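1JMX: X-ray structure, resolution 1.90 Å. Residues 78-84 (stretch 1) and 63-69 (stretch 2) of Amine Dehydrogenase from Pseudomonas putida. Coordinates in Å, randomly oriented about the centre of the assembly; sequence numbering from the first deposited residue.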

# COMPACT_ATOMS: atom_id res chain seq x y z
N THR B 78 -27.41 10.11 25.87
CA THR B 78 -27.34 10.48 27.28
C THR B 78 -25.94 10.81 27.82
O THR B 78 -25.81 11.37 28.92
CB THR B 78 -27.91 9.35 28.16
OG1 THR B 78 -27.16 8.15 27.95
CG2 THR B 78 -29.38 9.10 27.83
N PHE B 79 -24.91 10.45 27.08
CA PHE B 79 -23.55 10.71 27.52
C PHE B 79 -22.66 11.00 26.35
O PHE B 79 -22.85 10.47 25.25
CB PHE B 79 -23.01 9.50 28.28
CG PHE B 79 -21.57 9.62 28.68
CD1 PHE B 79 -21.22 10.33 29.82
CD2 PHE B 79 -20.57 9.02 27.93
CE1 PHE B 79 -19.89 10.44 30.21
CE2 PHE B 79 -19.24 9.12 28.31
CZ PHE B 79 -18.90 9.83 29.45
N HIS B 80 -21.70 11.88 26.57
CA HIS B 80 -20.75 12.23 25.54
C HIS B 80 -19.46 12.72 26.17
O HIS B 80 -19.46 13.66 26.97
CB HIS B 80 -21.30 13.27 24.59
CG HIS B 80 -20.28 13.81 23.63
ND1 HIS B 80 -19.46 12.98 22.90
CD2 HIS B 80 -19.88 15.07 23.36
CE1 HIS B 80 -18.59 13.71 22.22
NE2 HIS B 80 -18.83 14.98 22.48
N ALA B 81 -18.36 12.07 25.81
CA ALA B 81 -17.05 12.43 26.29
C ALA B 81 -16.13 12.61 25.11
O ALA B 81 -16.02 11.75 24.25
CB ALA B 81 -16.51 11.33 27.21
N ASN B 82 -15.53 13.79 25.01
CA ASN B 82 -14.60 14.06 23.93
C ASN B 82 -13.23 13.73 24.50
O ASN B 82 -12.93 14.06 25.64
CB ASN B 82 -14.68 15.52 23.50
CG ASN B 82 -13.57 15.91 22.56
OD1 ASN B 82 -12.66 16.63 22.93
ND2 ASN B 82 -13.63 15.41 21.34
N LEU B 83 -12.40 13.07 23.69
CA LEU B 83 -11.07 12.66 24.10
C LEU B 83 -9.96 13.69 23.86
O LEU B 83 -8.78 13.38 24.03
CB LEU B 83 -10.72 11.32 23.46
CG LEU B 83 -11.76 10.21 23.67
CD1 LEU B 83 -11.25 8.93 23.04
CD2 LEU B 83 -12.05 10.00 25.15
N SER B 84 -10.34 14.92 23.52
CA SER B 84 -9.36 15.98 23.28
C SER B 84 -9.59 17.17 24.21
O SER B 84 -9.80 18.29 23.74
CB SER B 84 -9.45 16.46 21.83
OG SER B 84 -9.19 15.41 20.94
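Stretch 2, residues 63-69: HYGDIYG

Stretch 2 lies beside stretch 1 as its antiparallel neighbour in a β-sheet. Residues 66-69 and 78-82 are strands, extended except at Thr78 (phi/psi -94/-15), whose axes approach to 4.4 Å, with N-to-C directions 174° apart, so the chains run almost exactly opposite. Residues 63-65 form a loop leading into the second strand; Tyr64 (phi/psi 59/27) and His63 (62/50) have positive phi, and His63 does not touch stretch 1.

At Thr78 the pairing begins with the backbone: Thr78 N donates to Gly69 O at 2.8 Å. Phe79 then faces Gly69, CA to CA 4.4 Å. Gly69 N donates to Phe79 O at 2.8 Å, while the return bond from Phe79 N to Gly69 O is weak at 3.4 Å. Glycine suits this close pairing, since an ideal CB on Gly69 would come within 2.9 Å of Phe79 CB, a clash. The phenyl ring, chi1 t, instead reaches Ile67, with Phe79 CE2 4.4 Å from Ile67 CG2.

His80 pairs with Tyr68 at a non-hydrogen-bonded position, CA to CA 4.5 Å. Here the backbones meet through a CA-H...O contact, His80 CA to Ile67 O at 3.3 Å. The two aromatic side chains share a face of the sheet, and their flat rings lie nearly parallel, planes at 16° and centroids of the His80 and Tyr68 rings 4.7 Å apart, but slid so that they barely overlap.

Ala81 turns to the same face as Phe79 and meets Ile67. Two backbone hydrogen bonds close this pair, Ala81 N to Ile67 O and Ile67 N to Ala81 O, both 2.9 Å. The small methyl and the branched side chain make an apolar contact, Ala81 CB to Ile67 CB 4.5 Å, fitting for two buried residues.

Asn82 returns to the face of His80, opposite Asp66, CA to CA 4.5 Å. Its amide can donate to a carboxylate, and Asn82 ND2 lies 3.0 Å from Asp66 OD1 in a hydrogen bond, although the position of that oxygen is less certain. At its other end, Asn82 OD1 accepts from Ser84 N at 2.9 Å, bracing the turn out of the strand.

Leu83 has left the strand, yet Leu83 N still donates to Gly65 O at 3.1 Å, extending the backbone pairing by one bond. Its buried side chain adds to the apolar contacts of Ile67, Leu83 CD2 to Ile67 CD1 4.1 Å. Beyond it, Ser84 is linked by a water that accepts from Ser84 OG at 2.6 Å and donates to Gly65 O at 2.7 Å.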

# COMPACT_ATOMS: atom_id res chain seq x y z
N HIS B 63 -14.60 9.00 14.45
CA HIS B 63 -13.21 8.79 14.06
C HIS B 63 -12.25 8.58 15.23
O HIS B 63 -11.21 9.23 15.31
CB HIS B 63 -12.74 9.92 13.14
CG HIS B 63 -13.63 10.13 11.96
ND1 HIS B 63 -13.68 9.24 10.90
CD2 HIS B 63 -14.53 11.10 11.68
CE1 HIS B 63 -14.59 9.65 10.03
NE2 HIS B 63 -15.12 10.78 10.48
N TYR B 64 -12.63 7.67 16.13
CA TYR B 64 -11.82 7.30 17.29
C TYR B 64 -11.50 8.47 18.23
O TYR B 64 -10.50 8.43 18.94
CB TYR B 64 -10.51 6.65 16.84
CG TYR B 64 -10.68 5.47 15.88
CD1 TYR B 64 -11.08 5.67 14.56
CD2 TYR B 64 -10.45 4.17 16.31
CE1 TYR B 64 -11.25 4.61 13.69
CE2 TYR B 64 -10.61 3.09 15.45
CZ TYR B 64 -11.02 3.31 14.14
OH TYR B 64 -11.21 2.25 13.29
N GLY B 65 -12.36 9.48 18.26
CA GLY B 65 -12.09 10.63 19.11
C GLY B 65 -13.14 11.00 20.14
O GLY B 65 -12.96 12.00 20.84
N ASP B 66 -14.21 10.22 20.25
CA ASP B 66 -15.29 10.49 21.20
C ASP B 66 -15.98 9.21 21.67
O ASP B 66 -15.92 8.19 21.00
CB ASP B 66 -16.37 11.36 20.54
CG ASP B 66 -15.87 12.71 20.11
OD1 ASP B 66 -16.03 13.68 20.88
OD2 ASP B 66 -15.32 12.82 18.99
N ILE B 67 -16.67 9.30 22.80
CA ILE B 67 -17.42 8.18 23.36
C ILE B 67 -18.84 8.68 23.65
O ILE B 67 -19.02 9.72 24.28
CB ILE B 67 -16.76 7.65 24.65
CG1 ILE B 67 -15.34 7.18 24.34
CG2 ILE B 67 -17.56 6.49 25.21
CD1 ILE B 67 -14.56 6.77 25.55
N TYR B 68 -19.85 7.98 23.13
CA TYR B 68 -21.25 8.35 23.31
C TYR B 68 -22.04 7.28 24.06
O TYR B 68 -21.76 6.09 23.95
CB TYR B 68 -21.93 8.60 21.96
CG TYR B 68 -21.17 9.52 21.04
CD1 TYR B 68 -20.07 9.05 20.31
CD2 TYR B 68 -21.53 10.85 20.90
CE1 TYR B 68 -19.35 9.89 19.47
CE2 TYR B 68 -20.81 11.70 20.06
CZ TYR B 68 -19.73 11.22 19.35
OH TYR B 68 -19.00 12.05 18.54
N GLY B 69 -23.02 7.72 24.82
CA GLY B 69 -23.86 6.79 25.54
C GLY B 69 -25.23 6.97 24.92
O GLY B 69 -25.72 8.10 24.83
O HOH W 1 -10.81 13.55 20.27
O HOH W 2 -12.89 14.84 18.68